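Local coordinates for nuclease (Salmonella phage SETP3, PDB 4QBN), which probably cuts nucleic acids as a magnesium-dependent nuclease of the VRR-NUC family, hydrolysing phosphodiester bonds, at residues A11-L25 with D35-V48. Residues are numbered along the deposited sequence; the frame is centred on the assembly and turned at random.
Sequences AKERFEALGGLVRKL and DLLVILPRGVIWFV
Phe15 sets CG anti to its own carbonyl carbon (chi1 -63°), which brings the ring from helix 11-17 against the sheet, while Val38 turns CG1 anti to its backbone N (chi1 -177°) and places that methyl over one face of the ring, a CH-pi contact with Val38 CG1 4.2 Å from the ring centroid of Phe15. The second methyl, Val38 CG2, meets Phe15 CD2 at 3.6 Å; the beta-branched valine thus offers both methyls to the ring. Phe15 CE1 also reaches Trp46 CZ3 at 3.8 Å, the two ring planes nearly perpendicular, and helix 82-92 adds Ile89 against Phe15. Gly19 closes the helix in a Schellman motif at positive phi, where a CB would press on the preceding carbonyl O, and Gly20, bare of a side chain, lets Leu40 CD2 come within 3.8 Å of its CA. Phe15 O takes the N-H groups of Leu18 and Gly20 from opposite faces of its plane. Helix 3-17 then leads into the mixed sheet of the VRR-NUC domain, where strand 21-25 pairs antiparallel with strand 36-40. Leu21 and Ile39 exchange two backbone bonds, as do Arg23 and Leu37; Ile39 N to Leu21 O is nearly straight at 171°. On the face turned to the helix, Val22 CG1 touches Leu36 CD2 at 3.7 Å, apolar branches that suit this covered side. On the other face Leu21 and Leu37 pack on Phe69 of the second subunit, whose Glu65 forms a salt bridge with Arg23.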
ATOM      1  N   ALA A  11      -4.222  -8.241  15.214  1.00 27.32           N
ATOM      2  CA  ALA A  11      -3.100  -7.946  14.361  1.00 24.10           C
ATOM      3  C   ALA A  11      -2.849  -6.422  14.394  1.00 28.99           C
ATOM      4  O   ALA A  11      -1.697  -5.931  14.496  1.00 29.25           O
ATOM      5  CB  ALA A  11      -3.359  -8.435  12.898  1.00 25.47           C
ATOM      6  N   LYS A  12      -3.914  -5.662  14.262  1.00 27.64           N
ATOM      7  CA  LYS A  12      -3.747  -4.212  14.255  1.00 27.66           C
ATOM      8  C   LYS A  12      -3.067  -3.764  15.523  1.00 30.10           C
ATOM      9  O   LYS A  12      -2.143  -2.962  15.488  1.00 31.13           O
ATOM     10  CB  LYS A  12      -5.120  -3.515  14.102  1.00 33.49           C
ATOM     11  CG  LYS A  12      -5.066  -2.000  14.262  1.00 34.66           C
ATOM     12  CD  LYS A  12      -6.425  -1.394  13.828  1.00 45.71           C
ATOM     13  CE  LYS A  12      -6.412   0.105  13.832  1.00 57.10           C
ATOM     14  NZ  LYS A  12      -6.288   0.575  15.220  1.00 67.11           N
ATOM     15  N   GLU A  13      -3.521  -4.280  16.668  1.00 31.13           N
ATOM     16  CA  GLU A  13      -2.916  -3.909  17.959  1.00 30.54           C
ATOM     17  C   GLU A  13      -1.448  -4.297  18.139  1.00 29.61           C
ATOM     18  O   GLU A  13      -0.633  -3.522  18.668  1.00 32.61           O
ATOM     19  CB  GLU A  13      -3.764  -4.505  19.098  1.00 35.41           C
ATOM     20  CG  GLU A  13      -5.170  -3.855  19.174  1.00 49.52           C
ATOM     21  CD  GLU A  13      -6.109  -4.524  20.171  1.00 66.37           C
ATOM     22  OE1 GLU A  13      -5.941  -5.749  20.456  1.00 70.85           O
ATOM     23  OE2 GLU A  13      -7.045  -3.824  20.643  1.00 64.21           O
ATOM     24  N   ARG A  14      -1.103  -5.501  17.701  1.00 29.92           N
ATOM     25  CA  ARG A  14       0.297  -5.951  17.739  1.00 29.44           C
ATOM     26  C   ARG A  14       1.191  -5.086  16.865  1.00 29.71           C
ATOM     27  O   ARG A  14       2.297  -4.741  17.273  1.00 32.40           O
ATOM     28  CB  ARG A  14       0.401  -7.399  17.275  1.00 27.55           C
ATOM     29  CG  ARG A  14      -0.286  -8.392  18.238  1.00 31.80           C
ATOM     30  CD  ARG A  14       0.620  -8.983  19.366  1.00 46.54           C
ATOM     31  NE  ARG A  14       2.091  -8.804  19.247  1.00 51.24           N
ATOM     32  CZ  ARG A  14       3.006  -9.781  19.104  1.00 47.74           C
ATOM     33  NH1 ARG A  14       2.645 -11.056  19.022  1.00 47.76           N
ATOM     34  NH2 ARG A  14       4.303  -9.481  19.043  1.00 47.81           N
ATOM     35  N   PHE A  15       0.742  -4.738  15.661  1.00 25.73           N
ATOM     36  CA  PHE A  15       1.551  -3.902  14.786  1.00 24.16           C
ATOM     37  C   PHE A  15       1.670  -2.490  15.307  1.00 27.04           C
ATOM     38  O   PHE A  15       2.715  -1.860  15.186  1.00 30.05           O
ATOM     39  CB  PHE A  15       0.933  -3.847  13.386  1.00 25.67           C
ATOM     40  CG  PHE A  15       0.890  -5.193  12.702  1.00 27.54           C
ATOM     41  CD1 PHE A  15       1.905  -6.103  12.901  1.00 36.68           C
ATOM     42  CD2 PHE A  15      -0.176  -5.525  11.835  1.00 30.18           C
ATOM     43  CE1 PHE A  15       1.886  -7.351  12.229  1.00 40.80           C
ATOM     44  CE2 PHE A  15      -0.208  -6.771  11.185  1.00 30.23           C
ATOM     45  CZ  PHE A  15       0.829  -7.675  11.401  1.00 35.23           C
ATOM     46  N   GLU A  16       0.587  -1.954  15.846  1.00 27.25           N
ATOM     47  CA  GLU A  16       0.677  -0.606  16.401  1.00 26.21           C
ATOM     48  C   GLU A  16       1.610  -0.552  17.619  1.00 39.36           C
ATOM     49  O   GLU A  16       2.279   0.466  17.834  1.00 35.20           O
ATOM     50  CB  GLU A  16      -0.713  -0.073  16.740  1.00 29.35           C
ATOM     51  CG  GLU A  16      -1.517   0.303  15.489  1.00 37.10           C
ATOM     52  CD  GLU A  16      -2.955   0.696  15.825  1.00 54.52           C
ATOM     53  OE1 GLU A  16      -3.365   0.431  16.975  1.00 67.41           O
ATOM     54  OE2 GLU A  16      -3.666   1.292  14.964  1.00 51.07           O
ATOM     55  N   ALA A  17       1.707  -1.659  18.367  1.00 37.02           N
ATOM     56  CA  ALA A  17       2.650  -1.764  19.504  1.00 36.43           C
ATOM     57  C   ALA A  17       4.123  -1.759  19.102  1.00 36.46           C
ATOM     58  O   ALA A  17       4.988  -1.475  19.920  1.00 39.24           O
ATOM     59  CB  ALA A  17       2.352  -3.018  20.346  1.00 38.39           C
ATOM     60  N   LEU A  18       4.410  -2.078  17.848  1.00 30.14           N
ATOM     61  CA  LEU A  18       5.748  -2.013  17.285  1.00 27.91           C
ATOM     62  C   LEU A  18       6.029  -0.663  16.631  1.00 26.02           C
ATOM     63  O   LEU A  18       7.069  -0.498  15.999  1.00 32.63           O
ATOM     64  CB  LEU A  18       5.903  -3.085  16.198  1.00 25.85           C
ATOM     65  CG  LEU A  18       5.772  -4.542  16.708  1.00 36.35           C
ATOM     66  CD1 LEU A  18       5.695  -5.485  15.505  1.00 40.00           C
ATOM     67  CD2 LEU A  18       6.941  -4.901  17.599  1.00 38.56           C
ATOM     68  N   GLY A  19       5.111   0.270  16.715  1.00 28.30           N
ATOM     69  CA  GLY A  19       5.295   1.567  16.114  1.00 27.67           C
ATOM     70  C   GLY A  19       4.661   1.663  14.720  1.00 25.95           C
ATOM     71  O   GLY A  19       4.804   2.670  14.025  1.00 27.57           O
ATOM     72  N   GLY A  20       3.948   0.618  14.297  1.00 26.03           N
ATOM     73  CA  GLY A  20       3.426   0.551  12.912  1.00 25.34           C
ATOM     74  C   GLY A  20       2.161   1.395  12.698  1.00 27.24           C
ATOM     75  O   GLY A  20       1.475   1.747  13.648  1.00 31.04           O
ATOM     76  N   LEU A  21       1.877   1.740  11.442  1.00 23.07           N
ATOM     77  CA  LEU A  21       0.634   2.461  11.096  1.00 24.14           C
ATOM     78  C   LEU A  21      -0.166   1.398  10.391  1.00 26.17           C
ATOM     79  O   LEU A  21       0.386   0.726   9.526  1.00 24.18           O
ATOM     80  CB  LEU A  21       0.975   3.558  10.097  1.00 24.59           C
ATOM     81  CG  LEU A  21      -0.210   4.470   9.737  1.00 30.30           C
ATOM     82  CD1 LEU A  21      -0.655   5.267  10.960  1.00 37.35           C
ATOM     83  CD2 LEU A  21       0.260   5.414   8.655  1.00 27.16           C
ATOM     84  N   VAL A  22      -1.437   1.223  10.725  1.00 22.55           N
ATOM     85  CA  VAL A  22      -2.217   0.173  10.042  1.00 24.19           C
ATOM     86  C   VAL A  22      -3.393   0.803   9.318  1.00 30.87           C
ATOM     87  O   VAL A  22      -4.082   1.630   9.919  1.00 28.33           O
ATOM     88  CB  VAL A  22      -2.761  -0.830  11.036  1.00 24.90           C
ATOM     89  CG1 VAL A  22      -3.617  -1.930  10.301  1.00 27.19           C
ATOM     90  CG2 VAL A  22      -1.566  -1.477  11.766  1.00 24.65           C
ATOM     91  N   ARG A  23      -3.640   0.419   8.053  1.00 23.17           N
ATOM     92  CA  ARG A  23      -4.801   0.985   7.310  1.00 23.80           C
ATOM     93  C   ARG A  23      -5.570  -0.174   6.656  1.00 24.83           C
ATOM     94  O   ARG A  23      -4.929  -1.118   6.193  1.00 24.98           O
ATOM     95  CB  ARG A  23      -4.336   1.912   6.179  1.00 24.37           C
ATOM     96  CG  ARG A  23      -3.630   3.210   6.725  1.00 26.84           C
ATOM     97  CD  ARG A  23      -4.736   4.098   7.244  1.00 29.47           C
ATOM     98  NE  ARG A  23      -4.232   5.380   7.800  1.00 32.94           N
ATOM     99  CZ  ARG A  23      -4.011   5.600   9.107  1.00 35.30           C
ATOM    100  NH1 ARG A  23      -4.175   4.627  10.000  1.00 31.96           N
ATOM    101  NH2 ARG A  23      -3.613   6.815   9.510  1.00 33.61           N
ATOM    102  N   LYS A  24      -6.888  -0.050   6.605  1.00 28.15           N
ATOM    103  CA  LYS A  24      -7.730  -1.012   5.854  1.00 27.75           C
ATOM    104  C   LYS A  24      -7.784  -0.577   4.391  1.00 29.39           C
ATOM    105  O   LYS A  24      -8.331   0.461   4.043  1.00 29.67           O
ATOM    106  CB  LYS A  24      -9.108  -1.116   6.465  1.00 30.29           C
ATOM    107  CG  LYS A  24      -9.120  -1.693   7.889  1.00 42.70           C
ATOM    108  CD  LYS A  24     -10.572  -1.712   8.452  1.00 54.98           C
ATOM    109  CE  LYS A  24     -10.616  -2.039   9.953  1.00 67.60           C
ATOM    110  NZ  LYS A  24     -12.033  -2.201  10.501  1.00 76.18           N
ATOM    111  N   LEU A  25      -7.259  -1.424   3.517  1.00 29.74           N
ATOM    112  CA  LEU A  25      -7.004  -1.070   2.130  1.00 28.74           C
ATOM    113  C   LEU A  25      -8.106  -1.486   1.238  1.00 32.92           C
ATOM    114  O   LEU A  25      -8.770  -2.501   1.478  1.00 34.12           O
ATOM    115  CB  LEU A  25      -5.706  -1.776   1.696  1.00 33.08           C
ATOM    116  CG  LEU A  25      -4.767  -1.039   0.818  1.00 43.71           C
ATOM    117  CD1 LEU A  25      -4.452   0.272   1.497  1.00 40.19           C
ATOM    118  CD2 LEU A  25      -3.555  -1.953   0.673  1.00 37.86           C
ATOM    119  N   ASP A  35      -6.149  -7.061   2.930  1.00 33.45           N
ATOM    120  CA  ASP A  35      -6.998  -6.420   3.957  1.00 32.84           C
ATOM    121  C   ASP A  35      -6.291  -5.286   4.679  1.00 30.43           C
ATOM    122  O   ASP A  35      -6.935  -4.238   4.984  1.00 29.52           O
ATOM    123  CB  ASP A  35      -7.467  -7.447   4.999  1.00 35.54           C
ATOM    124  CG  ASP A  35      -8.378  -8.475   4.403  1.00 54.00           C
ATOM    125  OD1 ASP A  35      -9.276  -8.026   3.641  1.00 51.60           O
ATOM    126  OD2 ASP A  35      -8.201  -9.699   4.682  1.00 50.48           O
ATOM    127  N   LEU A  36      -5.009  -5.486   5.028  1.00 24.70           N
ATOM    128  CA  LEU A  36      -4.296  -4.472   5.815  1.00 24.65           C
ATOM    129  C   LEU A  36      -3.034  -3.993   5.140  1.00 24.46           C
ATOM    130  O   LEU A  36      -2.272  -4.803   4.574  1.00 24.68           O
ATOM    131  CB  LEU A  36      -3.887  -5.052   7.186  1.00 22.42           C
ATOM    132  CG  LEU A  36      -5.009  -5.504   8.101  1.00 28.10           C
ATOM    133  CD1 LEU A  36      -4.417  -6.093   9.384  1.00 32.02           C
ATOM    134  CD2 LEU A  36      -5.894  -4.270   8.515  1.00 30.73           C
ATOM    135  N   LEU A  37      -2.790  -2.681   5.172  1.00 17.52           N
ATOM    136  CA  LEU A  37      -1.447  -2.134   4.826  1.00 19.83           C
ATOM    137  C   LEU A  37      -0.817  -1.805   6.172  1.00 20.01           C
ATOM    138  O   LEU A  37      -1.484  -1.178   7.016  1.00 21.46           O
ATOM    139  CB  LEU A  37      -1.653  -0.846   4.004  1.00 21.03           C
ATOM    140  CG  LEU A  37      -0.383   0.021   3.859  1.00 21.29           C
ATOM    141  CD1 LEU A  37       0.715  -0.705   3.045  1.00 23.08           C
ATOM    142  CD2 LEU A  37      -0.812   1.347   3.211  1.00 24.62           C
ATOM    143  N   VAL A  38       0.426  -2.235   6.372  1.00 17.96           N
ATOM    144  CA  VAL A  38       1.094  -2.075   7.653  1.00 17.15           C
ATOM    145  C   VAL A  38       2.391  -1.380   7.311  1.00 21.69           C
ATOM    146  O   VAL A  38       3.204  -1.904   6.539  1.00 23.46           O
ATOM    147  CB  VAL A  38       1.403  -3.432   8.328  1.00 21.68           C
ATOM    148  CG1 VAL A  38       2.028  -3.225   9.685  1.00 27.91           C
ATOM    149  CG2 VAL A  38       0.072  -4.222   8.514  1.00 23.71           C
ATOM    150  N   ILE A  39       2.596  -0.209   7.894  1.00 20.90           N
ATOM    151  CA  ILE A  39       3.862   0.530   7.642  1.00 21.08           C
ATOM    152  C   ILE A  39       4.629   0.502   8.954  1.00 24.98           C
ATOM    153  O   ILE A  39       4.169   1.120   9.911  1.00 22.02           O
ATOM    154  CB  ILE A  39       3.614   2.021   7.287  1.00 24.62           C
ATOM    155  CG1 ILE A  39       2.536   2.233   6.201  1.00 30.49           C
ATOM    156  CG2 ILE A  39       4.987   2.716   6.921  1.00 24.61           C
ATOM    157  CD1 ILE A  39       2.956   1.909   4.886  1.00 30.73           C
ATOM    158  N   LEU A  40       5.745  -0.234   9.015  1.00 22.30           N
ATOM    159  CA  LEU A  40       6.520  -0.429  10.245  1.00 20.67           C
ATOM    160  C   LEU A  40       7.777   0.451  10.136  1.00 23.35           C
ATOM    161  O   LEU A  40       8.109   0.911   9.048  1.00 25.38           O
ATOM    162  CB  LEU A  40       6.889  -1.908  10.398  1.00 24.23           C
ATOM    163  CG  LEU A  40       5.654  -2.778  10.700  1.00 29.21           C
ATOM    164  CD1 LEU A  40       5.996  -4.247  10.377  1.00 34.91           C
ATOM    165  CD2 LEU A  40       5.433  -2.629  12.170  1.00 29.11           C
ATOM    166  N   PRO A  41       8.402   0.759  11.277  1.00 23.75           N
ATOM    167  CA  PRO A  41       9.587   1.599  11.305  1.00 26.00           C
ATOM    168  C   PRO A  41      10.683   1.103  10.343  1.00 31.28           C
ATOM    169  O   PRO A  41      10.814  -0.094  10.067  1.00 27.85           O
ATOM    170  CB  PRO A  41      10.016   1.511  12.755  1.00 27.18           C
ATOM    171  CG  PRO A  41       8.689   1.427  13.532  1.00 26.77           C
ATOM    172  CD  PRO A  41       7.862   0.506  12.627  1.00 25.56           C
ATOM    173  N   ARG A  42      11.437   2.055   9.808  1.00 25.54           N
ATOM    174  CA  ARG A  42      12.564   1.820   8.915  1.00 28.09           C
ATOM    175  C   ARG A  42      12.085   1.369   7.556  1.00 29.16           C
ATOM    176  O   ARG A  42      12.804   0.683   6.832  1.00 29.07           O
ATOM    177  CB  ARG A  42      13.573   0.833   9.540  1.00 28.35           C
ATOM    178  CG  ARG A  42      14.126   1.286  10.900  1.00 33.43           C
ATOM    179  CD  ARG A  42      15.279   0.406  11.328  1.00 43.45           C
ATOM    180  NE  ARG A  42      16.536   0.944  10.805  1.00 57.38           N
ATOM    181  CZ  ARG A  42      17.746   0.661  11.292  1.00 66.76           C
ATOM    182  NH1 ARG A  42      17.877  -0.144  12.344  1.00 71.09           N
ATOM    183  NH2 ARG A  42      18.825   1.229  10.757  1.00 65.17           N
ATOM    184  N   GLY A  43      10.853   1.743   7.222  1.00 25.05           N
ATOM    185  CA  GLY A  43      10.408   1.651   5.850  1.00 29.38           C
ATOM    186  C   GLY A  43       9.996   0.243   5.483  1.00 30.54           C
ATOM    187  O   GLY A  43       9.917  -0.126   4.263  1.00 24.09           O
ATOM    188  N   VAL A  44       9.699  -0.544   6.512  1.00 22.41           N
ATOM    189  CA  VAL A  44       9.209  -1.921   6.250  1.00 22.99           C
ATOM    190  C   VAL A  44       7.727  -1.903   5.894  1.00 21.50           C
ATOM    191  O   VAL A  44       6.902  -1.379   6.643  1.00 22.96           O
ATOM    192  CB  VAL A  44       9.493  -2.798   7.486  1.00 22.36           C
ATOM    193  CG1 VAL A  44       8.805  -4.180   7.346  1.00 27.82           C
ATOM    194  CG2 VAL A  44      10.965  -2.941   7.570  1.00 23.15           C
ATOM    195  N   ILE A  45       7.360  -2.448   4.720  1.00 18.58           N
ATOM    196  CA  ILE A  45       5.953  -2.334   4.320  1.00 16.88           C
ATOM    197  C   ILE A  45       5.395  -3.760   4.220  1.00 20.09           C
ATOM    198  O   ILE A  45       5.975  -4.558   3.483  1.00 18.82           O
ATOM    199  CB  ILE A  45       5.852  -1.733   2.919  1.00 21.54           C
ATOM    200  CG1 ILE A  45       6.609  -0.398   2.795  1.00 20.49           C
ATOM    201  CG2 ILE A  45       4.376  -1.530   2.519  1.00 21.92           C
ATOM    202  CD1 ILE A  45       6.043   0.662   3.687  1.00 25.31           C
ATOM    203  N   TRP A  46       4.310  -4.059   4.911  1.00 16.34           N
ATOM    204  CA  TRP A  46       3.715  -5.426   4.834  1.00 18.13           C
ATOM    205  C   TRP A  46       2.299  -5.265   4.361  1.00 22.98           C
ATOM    206  O   TRP A  46       1.607  -4.316   4.763  1.00 22.10           O
ATOM    207  CB  TRP A  46       3.664  -6.101   6.207  1.00 18.22           C
ATOM    208  CG  TRP A  46       5.007  -6.624   6.746  1.00 20.30           C
ATOM    209  CD1 TRP A  46       6.241  -6.477   6.184  1.00 20.82           C
ATOM    210  CD2 TRP A  46       5.191  -7.320   7.966  1.00 20.53           C
ATOM    211  NE1 TRP A  46       7.218  -7.117   6.971  1.00 21.03           N
ATOM    212  CE2 TRP A  46       6.578  -7.647   8.071  1.00 23.16           C
ATOM    213  CE3 TRP A  46       4.287  -7.754   8.974  1.00 24.86           C
ATOM    214  CZ2 TRP A  46       7.110  -8.398   9.143  1.00 26.39           C
ATOM    215  CZ3 TRP A  46       4.830  -8.522  10.054  1.00 27.19           C
ATOM    216  CH2 TRP A  46       6.216  -8.817  10.119  1.00 29.21           C
ATOM    217  N   PHE A  47       1.860  -6.217   3.564  1.00 16.50           N
ATOM    218  CA  PHE A  47       0.461  -6.270   3.172  1.00 16.65           C
ATOM    219  C   PHE A  47      -0.043  -7.533   3.813  1.00 23.55           C
ATOM    220  O   PHE A  47       0.532  -8.590   3.617  1.00 22.59           O
ATOM    221  CB  PHE A  47       0.384  -6.385   1.641  1.00 20.02           C
ATOM    222  CG  PHE A  47       0.920  -5.145   0.961  1.00 19.64           C
ATOM    223  CD1 PHE A  47       0.063  -4.054   0.769  1.00 20.37           C
ATOM    224  CD2 PHE A  47       2.225  -5.079   0.539  1.00 17.97           C
ATOM    225  CE1 PHE A  47       0.553  -2.897   0.173  1.00 18.12           C
ATOM    226  CE2 PHE A  47       2.748  -3.921  -0.064  1.00 19.45           C
ATOM    227  CZ  PHE A  47       1.871  -2.814  -0.252  1.00 20.24           C
ATOM    228  N   VAL A  48      -1.108  -7.427   4.570  1.00 19.11           N
ATOM    229  CA  VAL A  48      -1.557  -8.594   5.349  1.00 19.63           C
ATOM    230  C   VAL A  48      -3.016  -8.931   5.053  1.00 25.00           C
ATOM    231  O   VAL A  48      -3.896  -8.080   5.170  1.00 24.89           O
ATOM    232  CB  VAL A  48      -1.381  -8.326   6.868  1.00 22.41           C
ATOM    233  CG1 VAL A  48      -1.936  -9.541   7.668  1.00 27.07           C
ATOM    234  CG2 VAL A  48       0.107  -8.148   7.147  1.00 24.43           C
TER
HETATM  235  O   HOH W   1      -9.519  -3.920   3.968  1.00 41.75           O